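Local structure of 3' terminal uridylyl transferase (Trypanosoma brucei, 5I49) at residues 71-76 with 313-318; 60-65 with 497-502. The protein adds uridines to the 3'-hydroxyl of guide RNAs, ribosomal RNAs and some mRNAs in trypanosome mitochondria, using UTP and a magnesium or manganese ion. All coordinates share one frame; numbering follows the deposited sequence. Where two conformers were deposited one is given.

Interaction 1 of 2, residues 71-76 with 313-318; sequences HVAAQR and GAIVLK. With 2KH (5'-O-[(S)-hydroxy{[(S)-hydroxy(phosphonooxy)phosphoryl]amino}phosphoryl]uridine), chain C.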
ATOM      1  N   HIS A  71      18.449  -5.702   7.844  1.00 13.68           N
ATOM      2  CA  HIS A  71      18.895  -6.102   6.513  1.00 17.44           C
ATOM      3  C   HIS A  71      17.724  -6.204   5.546  1.00 19.87           C
ATOM      4  O   HIS A  71      17.788  -5.703   4.417  1.00 21.82           O
ATOM      5  CB  HIS A  71      19.620  -7.443   6.543  1.00 16.59           C
ATOM      6  CG  HIS A  71      20.135  -7.862   5.202  1.00 23.36           C
ATOM      7  ND1 HIS A  71      21.340  -7.419   4.699  1.00 31.85           N
ATOM      8  CD2 HIS A  71      19.594  -8.652   4.246  1.00 26.84           C
ATOM      9  CE1 HIS A  71      21.526  -7.931   3.495  1.00 31.67           C
ATOM     10  NE2 HIS A  71      20.480  -8.682   3.197  1.00 28.67           N
ATOM     11  N   VAL A  72      16.670  -6.886   5.980  1.00 15.78           N
ATOM     12  CA  VAL A  72      15.470  -7.038   5.172  1.00 20.43           C
ATOM     13  C   VAL A  72      14.870  -5.669   4.870  1.00 18.01           C
ATOM     14  O   VAL A  72      14.455  -5.401   3.742  1.00 16.65           O
ATOM     15  CB  VAL A  72      14.440  -7.913   5.882  1.00 16.82           C
ATOM     16  CG1 VAL A  72      13.104  -7.877   5.132  1.00 17.92           C
ATOM     17  CG2 VAL A  72      14.966  -9.342   5.991  1.00 21.11           C
ATOM     18  N   ALA A  73      14.859  -4.792   5.871  1.00 15.06           N
ATOM     19  CA  ALA A  73      14.309  -3.450   5.692  1.00 17.66           C
ATOM     20  C   ALA A  73      15.130  -2.659   4.681  1.00 21.58           C
ATOM     21  O   ALA A  73      14.579  -1.945   3.836  1.00 19.30           O
ATOM     22  CB  ALA A  73      14.246  -2.724   7.027  1.00 14.60           C
ATOM     23  N   ALA A  74      16.451  -2.793   4.757  1.00 17.71           N
ATOM     24  CA  ALA A  74      17.336  -2.098   3.821  1.00 23.36           C
ATOM     25  C   ALA A  74      17.032  -2.464   2.371  1.00 25.47           C
ATOM     26  O   ALA A  74      17.153  -1.619   1.477  1.00 27.54           O
ATOM     27  CB  ALA A  74      18.794  -2.381   4.142  1.00 20.50           C
ATOM     28  N   GLN A  75      16.649  -3.718   2.130  1.00 20.17           N
ATOM     29  CA  GLN A  75      16.362  -4.163   0.764  1.00 19.24           C
ATOM     30  C   GLN A  75      15.159  -3.449   0.158  1.00 23.58           C
ATOM     31  O   GLN A  75      15.043  -3.333  -1.064  1.00 25.13           O
ATOM     32  CB  GLN A  75      16.145  -5.678   0.717  1.00 25.48           C
ATOM     33  CG  GLN A  75      17.293  -6.479   1.311  1.00 39.17           C
ATOM     34  CD  GLN A  75      18.648  -5.943   0.891  1.00 50.99           C
ATOM     35  OE1 GLN A  75      18.956  -5.860  -0.301  1.00 60.09           O
ATOM     36  NE2 GLN A  75      19.468  -5.565   1.872  1.00 49.11           N
ATOM     37  N   ARG A  76      14.254  -2.983   1.009  1.00 15.07           N
ATOM     38  CA  ARG A  76      13.076  -2.274   0.532  1.00 18.21           C
ATOM     39  C   ARG A  76      13.356  -0.782   0.290  1.00 17.82           C
ATOM     40  O   ARG A  76      12.547  -0.087  -0.339  1.00 19.58           O
ATOM     41  CB  ARG A  76      11.926  -2.478   1.515  1.00 23.66           C
ATOM     42  CG  ARG A  76      11.735  -3.956   1.844  1.00 29.01           C
ATOM     43  CD  ARG A  76      10.311  -4.450   1.658  1.00 48.26           C
ATOM     44  NE  ARG A  76       9.781  -4.215   0.318  1.00 56.73           N
ATOM     45  CZ  ARG A  76       8.866  -3.290   0.027  1.00 60.60           C
ATOM     46  NH1 ARG A  76       8.379  -2.503   0.977  1.00 60.97           N
ATOM     47  NH2 ARG A  76       8.429  -3.150  -1.216  1.00 59.85           N
ATOM     48  N   GLY A 313      10.487  -3.090  11.570  1.00 12.03           N
ATOM     49  CA  GLY A 313       9.598  -4.077  12.154  1.00 10.85           C
ATOM     50  C   GLY A 313       8.325  -4.296  11.349  1.00 15.59           C
ATOM     51  O   GLY A 313       7.868  -5.432  11.186  1.00 12.07           O
ATOM     52  N   ALA A 314       7.739  -3.214  10.849  1.00 10.08           N
ATOM     53  CA  ALA A 314       6.521  -3.316  10.058  1.00 10.60           C
ATOM     54  C   ALA A 314       6.800  -4.119   8.786  1.00 12.76           C
ATOM     55  O   ALA A 314       5.979  -4.934   8.355  1.00 14.68           O
ATOM     56  CB  ALA A 314       5.995  -1.921   9.709  1.00 12.24           C
ATOM     57  N   ILE A 315       7.953  -3.864   8.179  1.00 14.52           N
ATOM     58  CA  ILE A 315       8.334  -4.551   6.948  1.00 13.04           C
ATOM     59  C   ILE A 315       8.477  -6.060   7.176  1.00 13.54           C
ATOM     60  O   ILE A 315       7.942  -6.863   6.404  1.00 13.53           O
ATOM     61  CB  ILE A 315       9.619  -3.949   6.347  1.00 13.43           C
ATOM     62  CG1 ILE A 315       9.316  -2.567   5.749  1.00 19.29           C
ATOM     63  CG2 ILE A 315      10.202  -4.874   5.265  1.00 16.77           C
ATOM     64  CD1 ILE A 315      10.558  -1.746   5.455  1.00 20.10           C
ATOM     65  N   VAL A 316       9.191  -6.454   8.231  1.00 13.40           N
ATOM     66  CA  VAL A 316       9.373  -7.878   8.526  1.00 12.57           C
ATOM     67  C   VAL A 316       8.052  -8.568   8.896  1.00 13.42           C
ATOM     68  O   VAL A 316       7.804  -9.718   8.504  1.00 16.22           O
ATOM     69  CB  VAL A 316      10.454  -8.083   9.624  1.00 18.76           C
ATOM     70  CG1 VAL A 316      10.420  -9.504  10.173  1.00 26.56           C
ATOM     71  CG2 VAL A 316      11.821  -7.760   9.056  1.00 18.60           C
ATOM     72  N   LEU A 317       7.187  -7.863   9.625  1.00 12.22           N
ATOM     73  CA  LEU A 317       5.862  -8.412   9.948  1.00  9.91           C
ATOM     74  C   LEU A 317       4.947  -8.556   8.732  1.00 12.28           C
ATOM     75  O   LEU A 317       4.129  -9.477   8.677  1.00 14.00           O
ATOM     76  CB  LEU A 317       5.177  -7.577  11.049  1.00 12.59           C
ATOM     77  CG  LEU A 317       5.761  -7.754  12.456  1.00 14.89           C
ATOM     78  CD1 LEU A 317       5.177  -6.721  13.410  1.00 12.48           C
ATOM     79  CD2 LEU A 317       5.487  -9.163  12.986  1.00 14.76           C
ATOM     80  N   LYS A 318       5.062  -7.652   7.766  1.00 13.71           N
ATOM     81  CA  LYS A 318       4.307  -7.797   6.526  1.00 12.50           C
ATOM     82  C   LYS A 318       4.715  -9.107   5.850  1.00 14.30           C
ATOM     83  O   LYS A 318       3.855  -9.905   5.482  1.00 14.11           O
ATOM     84  CB  LYS A 318       4.566  -6.616   5.587  1.00 14.94           C
ATOM     85  CG  LYS A 318       3.888  -6.712   4.218  1.00 20.70           C
ATOM     86  CD  LYS A 318       4.194  -5.441   3.417  1.00 25.96           C
ATOM     87  CE  LYS A 318       3.545  -5.440   2.046  1.00 34.42           C
ATOM     88  NZ  LYS A 318       3.811  -4.147   1.332  1.00 32.29           N
TER
HETATM   89  PA  2KH C 702      -2.300  -2.705   1.615  1.00 21.09           P
HETATM   90  O1A 2KH C 702      -2.578  -3.108   0.189  1.00 19.88           O
HETATM   91  O2A 2KH C 702      -3.009  -3.724   2.639  1.00 26.09           O
HETATM   92  N3A 2KH C 702      -0.664  -2.541   1.930  0.60  9.45           N
HETATM   93  O5' 2KH C 702      -2.945  -1.310   1.898  1.00 25.75           O
HETATM   94  PB  2KH C 702       0.437  -2.905   0.745  0.72 18.04           P
HETATM   95  O1B 2KH C 702       1.753  -2.239   1.156  1.00 23.84           O
HETATM   96  O2B 2KH C 702       0.059  -2.357  -0.667  1.00 22.85           O
HETATM   97  O3B 2KH C 702       0.795  -4.465   0.744  1.00 21.71           O
HETATM   98  PG  2KH C 702       0.183  -5.630  -0.146  0.64 16.84           P
HETATM   99  O1G 2KH C 702       1.305  -6.303  -0.891  0.66 16.45           O
HETATM  100  O2G 2KH C 702      -0.840  -5.114  -1.114  0.75 18.20           O
HETATM  101  O3G 2KH C 702      -0.467  -6.597   0.772  0.82 17.17           O
HETATM  102  C5' 2KH C 702      -2.508  -0.149   1.162  1.00 23.05           C
HETATM  103  C4' 2KH C 702      -3.227   1.080   1.486  1.00 18.55           C
HETATM  104  O4' 2KH C 702      -4.608   0.885   1.180  1.00 17.96           O
HETATM  105  C1' 2KH C 702      -5.383   1.485   2.207  1.00 20.39           C
HETATM  106  C2' 2KH C 702      -4.403   2.138   3.103  1.00 22.50           C
HETATM  107  O2' 2KH C 702      -4.140   3.449   2.685  1.00 18.25           O
HETATM  108  C3' 2KH C 702      -3.207   1.359   2.953  1.00 21.44           C
HETATM  109  O3' 2KH C 702      -2.078   2.089   3.340  1.00 20.25           O
HETATM  110  N1  2KH C 702      -6.192   0.518   2.856  1.00 22.67           N
HETATM  111  C6  2KH C 702      -5.902  -0.812   2.767  1.00 20.96           C
HETATM  112  C2  2KH C 702      -7.276   0.919   3.557  1.00 24.42           C
HETATM  113  O2  2KH C 702      -7.551   2.122   3.638  1.00 26.91           O
HETATM  114  N3  2KH C 702      -8.066   0.038   4.187  1.00 23.14           N
HETATM  115  C4  2KH C 702      -7.822  -1.289   4.142  1.00 24.98           C
HETATM  116  O4  2KH C 702      -8.680  -2.202   4.816  1.00 28.50           O
HETATM  117  C5  2KH C 702      -6.714  -1.750   3.423  1.00 21.34           C
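I315 is the centre of this contact, its two branches divided between residues one helical turn apart. With CG1 anti to the carbonyl carbon (chi1 -72°), CG2 is anti to the backbone N and packs against R76 CG and CD, 3.6 Å from R76 CD, while CD1, at the end of the other branch, diverges to meet A73, 4.1 Å from A73 CB. Beside them V72 and V316 cross at about a right angle: V316 CG2 touches both CB and CG1 of V72, at 4.1 Å from V72 CB. No hydrogen bond joins the segments. Their axes cross almost perpendicularly, at 93°, and approach to 8.9 Å; the small A73 sits where the backbones are nearest.

The R76 chain bends at chi2 (-128°) and chi3, which lays CG and CD against I315 CG2 while NH2 goes on to a salt bridge with D119. Its side chain also touches A122, a residue that by similarity binds UTP.

K318 behaves differently. Its chain is fully extended, all four torsions anti, and this carries the ammonium to the triphosphate of the bound UTP analogue, where NZ gives a hydrogen bond of 2.8 Å to ligand O1B and a weak one to bridging O3B. R76 NH1 lies 4.9 Å from K318 NZ; the phosphates and D119 would be expected to balance the two positive charges.

S336, S297 and Y337 N also bind the analogue. Helix 310-323 thus presents an apolar flank to helix 59-76 and K318 to the phosphates, with K322 also bonded to the analogue, forming part of this terminal uridylyltransferase's UTP site.

Interaction 2 of 2, residues 60-65 with 497-502; sequences NTITSW and SLLKEG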
ATOM      1  N   ASN A  60      21.846 -12.916  22.498  1.00 15.20           N
ATOM      2  CA  ASN A  60      22.646 -12.815  21.283  1.00 16.01           C
ATOM      3  C   ASN A  60      21.811 -13.126  20.057  1.00 14.50           C
ATOM      4  O   ASN A  60      21.919 -12.444  19.031  1.00 16.11           O
ATOM      5  CB  ASN A  60      23.889 -13.718  21.354  1.00 17.62           C
ATOM      6  CG  ASN A  60      24.862 -13.268  22.419  1.00 21.39           C
ATOM      7  OD1 ASN A  60      24.876 -12.094  22.797  1.00 25.53           O
ATOM      8  ND2 ASN A  60      25.670 -14.200  22.926  1.00 29.93           N
ATOM      9  N   THR A  61      20.965 -14.145  20.181  1.00 13.12           N
ATOM     10  CA  THR A  61      20.112 -14.587  19.083  1.00 14.84           C
ATOM     11  C   THR A  61      19.090 -13.505  18.751  1.00 18.52           C
ATOM     12  O   THR A  61      18.839 -13.192  17.579  1.00 16.13           O
ATOM     13  CB  THR A  61      19.396 -15.898  19.457  1.00 14.62           C
ATOM     14  OG1 THR A  61      20.379 -16.929  19.560  1.00 17.44           O
ATOM     15  CG2 THR A  61      18.396 -16.299  18.385  1.00 16.61           C
ATOM     16  N   ILE A  62      18.515 -12.914  19.788  1.00 17.77           N
ATOM     17  CA  ILE A  62      17.532 -11.851  19.587  1.00 16.11           C
ATOM     18  C   ILE A  62      18.175 -10.662  18.862  1.00 14.83           C
ATOM     19  O   ILE A  62      17.621 -10.144  17.891  1.00 16.85           O
ATOM     20  CB  ILE A  62      16.877 -11.438  20.916  1.00 20.90           C
ATOM     21  CG1 ILE A  62      16.114 -12.623  21.506  1.00 24.59           C
ATOM     22  CG2 ILE A  62      15.906 -10.284  20.709  1.00 17.13           C
ATOM     23  CD1 ILE A  62      15.597 -12.371  22.914  1.00 30.98           C
ATOM     24  N   THR A  63      19.364 -10.264  19.299  1.00 16.43           N
ATOM     25  CA  THR A  63      20.112  -9.208  18.618  1.00 17.35           C
ATOM     26  C   THR A  63      20.432  -9.555  17.159  1.00 17.67           C
ATOM     27  O   THR A  63      20.332  -8.689  16.265  1.00 16.22           O
ATOM     28  CB  THR A  63      21.381  -8.827  19.411  1.00 20.40           C
ATOM     29  OG1 THR A  63      20.977  -8.199  20.637  1.00 23.99           O
ATOM     30  CG2 THR A  63      22.251  -7.866  18.621  1.00 20.59           C
ATOM     31  N   SER A  64      20.788 -10.810  16.898  1.00 14.31           N
ATOM     32  CA  SER A  64      21.042 -11.235  15.523  0.59 14.05           C
ATOM     33  C   SER A  64      19.774 -11.146  14.682  1.00 19.29           C
ATOM     34  O   SER A  64      19.836 -10.805  13.500  1.00 16.77           O
ATOM     35  CB  SER A  64      21.629 -12.649  15.458  0.59 19.18           C
ATOM     36  OG  SER A  64      20.622 -13.630  15.610  0.59 20.61           O
ATOM     37  N   TRP A  65      18.620 -11.442  15.283  1.00 15.86           N
ATOM     38  CA  TRP A  65      17.366 -11.236  14.553  1.00 16.99           C
ATOM     39  C   TRP A  65      17.169  -9.742  14.259  1.00 14.77           C
ATOM     40  O   TRP A  65      16.707  -9.371  13.173  1.00 13.80           O
ATOM     41  CB  TRP A  65      16.163 -11.832  15.304  1.00 13.97           C
ATOM     42  CG  TRP A  65      16.041 -13.320  15.133  1.00 20.02           C
ATOM     43  CD1 TRP A  65      16.263 -14.281  16.082  1.00 24.72           C
ATOM     44  CD2 TRP A  65      15.677 -14.020  13.935  1.00 31.69           C
ATOM     45  NE1 TRP A  65      16.051 -15.533  15.547  1.00 24.63           N
ATOM     46  CE2 TRP A  65      15.690 -15.399  14.230  1.00 30.07           C
ATOM     47  CE3 TRP A  65      15.332 -13.612  12.638  1.00 36.85           C
ATOM     48  CZ2 TRP A  65      15.375 -16.374  13.278  1.00 36.68           C
ATOM     49  CZ3 TRP A  65      15.017 -14.580  11.695  1.00 35.62           C
ATOM     50  CH2 TRP A  65      15.044 -15.944  12.019  1.00 36.90           C
ATOM     51  N   SER A 497      10.173 -18.787  17.276  1.00 27.64           N
ATOM     52  CA  SER A 497      11.190 -18.661  16.235  1.00 30.22           C
ATOM     53  C   SER A 497      12.296 -17.653  16.547  1.00 30.52           C
ATOM     54  O   SER A 497      13.453 -17.864  16.178  1.00 35.32           O
ATOM     55  CB  SER A 497      10.535 -18.299  14.906  1.00 32.74           C
ATOM     56  OG  SER A 497       9.875 -19.419  14.352  1.00 45.00           O
ATOM     57  N   LEU A 498      11.939 -16.556  17.210  1.00 21.62           N
ATOM     58  CA  LEU A 498      12.882 -15.468  17.455  1.00 23.41           C
ATOM     59  C   LEU A 498      13.869 -15.791  18.569  1.00 27.64           C
ATOM     60  O   LEU A 498      14.817 -15.035  18.810  1.00 22.47           O
ATOM     61  CB  LEU A 498      12.133 -14.181  17.794  1.00 23.76           C
ATOM     62  CG  LEU A 498      11.404 -13.527  16.628  1.00 24.82           C
ATOM     63  CD1 LEU A 498      10.520 -12.393  17.137  1.00 27.82           C
ATOM     64  CD2 LEU A 498      12.394 -12.998  15.625  1.00 25.68           C
ATOM     65  N   LEU A 499      13.639 -16.902  19.260  1.00 26.23           N
ATOM     66  CA  LEU A 499      14.514 -17.294  20.353  1.00 25.74           C
ATOM     67  C   LEU A 499      15.530 -18.312  19.872  1.00 24.47           C
ATOM     68  O   LEU A 499      16.381 -18.757  20.648  1.00 25.81           O
ATOM     69  CB  LEU A 499      13.706 -17.910  21.492  1.00 24.03           C
ATOM     70  CG  LEU A 499      12.654 -17.004  22.128  1.00 35.10           C
ATOM     71  CD1 LEU A 499      11.839 -17.783  23.167  1.00 37.41           C
ATOM     72  CD2 LEU A 499      13.308 -15.762  22.738  1.00 27.18           C
ATOM     73  N   LYS A 500      15.430 -18.686  18.598  1.00 22.45           N
ATOM     74  CA  LYS A 500      16.226 -19.787  18.053  1.00 35.45           C
ATOM     75  C   LYS A 500      16.903 -19.430  16.727  1.00 38.40           C
ATOM     76  O   LYS A 500      16.672 -18.351  16.172  1.00 29.68           O
ATOM     77  CB  LYS A 500      15.347 -21.029  17.862  1.00 37.37           C
ATOM     78  CG  LYS A 500      14.636 -21.486  19.123  1.00 44.29           C
ATOM     79  CD  LYS A 500      13.849 -22.777  18.905  1.00 54.48           C
ATOM     80  CE  LYS A 500      12.653 -22.580  17.983  1.00 57.71           C
ATOM     81  NZ  LYS A 500      12.961 -22.875  16.556  1.00 62.18           N
ATOM     82  N   GLU A 501      17.727 -20.350  16.228  1.00 37.91           N
ATOM     83  CA  GLU A 501      18.450 -20.157  14.967  1.00 44.34           C
ATOM     84  C   GLU A 501      17.564 -19.894  13.746  1.00 51.79           C
ATOM     85  O   GLU A 501      18.009 -19.269  12.779  1.00 53.71           O
ATOM     86  CB  GLU A 501      19.366 -21.346  14.688  1.00 46.77           C
ATOM     87  CG  GLU A 501      20.726 -21.212  15.319  1.00 52.91           C
ATOM     88  CD  GLU A 501      21.379 -19.885  14.998  1.00 57.62           C
ATOM     89  OE1 GLU A 501      21.366 -18.991  15.872  1.00 53.72           O
ATOM     90  OE2 GLU A 501      21.901 -19.733  13.871  1.00 62.57           O
ATOM     91  N   GLY A 502      16.327 -20.386  13.782  1.00 54.77           N
ATOM     92  CA  GLY A 502      15.345 -20.055  12.761  1.00 60.58           C
ATOM     93  C   GLY A 502      15.590 -20.685  11.403  1.00 63.40           C
ATOM     94  O   GLY A 502      16.730 -20.947  11.019  1.00 67.27           O
TER
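T61 makes its close contacts with the 497-502 segment through the methyl: CG2 lies anti to the backbone N and rests on the turn's main chain, 3.5 Å from K500 O. I62 follows with CG1 against L498 O and CD1 4.1 Å from L499 CD2, the two side chains running alongside in the same direction.

One turn after T61, W65 carries most of the contact. With CG anti to the carbonyl carbon (chi1 -79°), the indole reaches across the end of the type I turn S497-K500, and NE1 donates to K500 O over 3.0 Å, almost in line with the C=O bond and close to the ring plane, with an N-H...O angle of 153°. W65 CD1 comes close to L498 O, at 3.2 Å. L498 CD2 comes over one face, 3.9 Å from the centroid of the five-membered ring, in a CH-pi contact. At the ring's edge G502 CA lies 3.7 Å from W65 CZ2, although G502 is poorly ordered. The indole is therefore held both in its plane and from above, and K68 adds a cation-pi contact.

The turn begins at S497, the last residue of helix 481-497. L498 and I62 both pack on V400 of helix 385-409, while helix 51-57 meets I62 through L55 and L499 through W51.

Both contacts use helix 59-76, a few turns apart, their centres 16 Å distant. Interaction 1 lies nearer the middle of the chain, joins this helix to helix 310-323 by aliphatic packing alone, and sends the polar ends of R76 and K318 to partners beyond the two segments, D119 and the nucleotide. Interaction 2 is farther out and away from the annotated sites; there the same helix meets a type I turn and the loop that follows it through W65, I62 and two buried leucines, with exposed residues at the margin, and the contact includes an indole to main-chain hydrogen bond. Helix 385-409 packs on V316 and L317 in one and on I62 and L498 in the other.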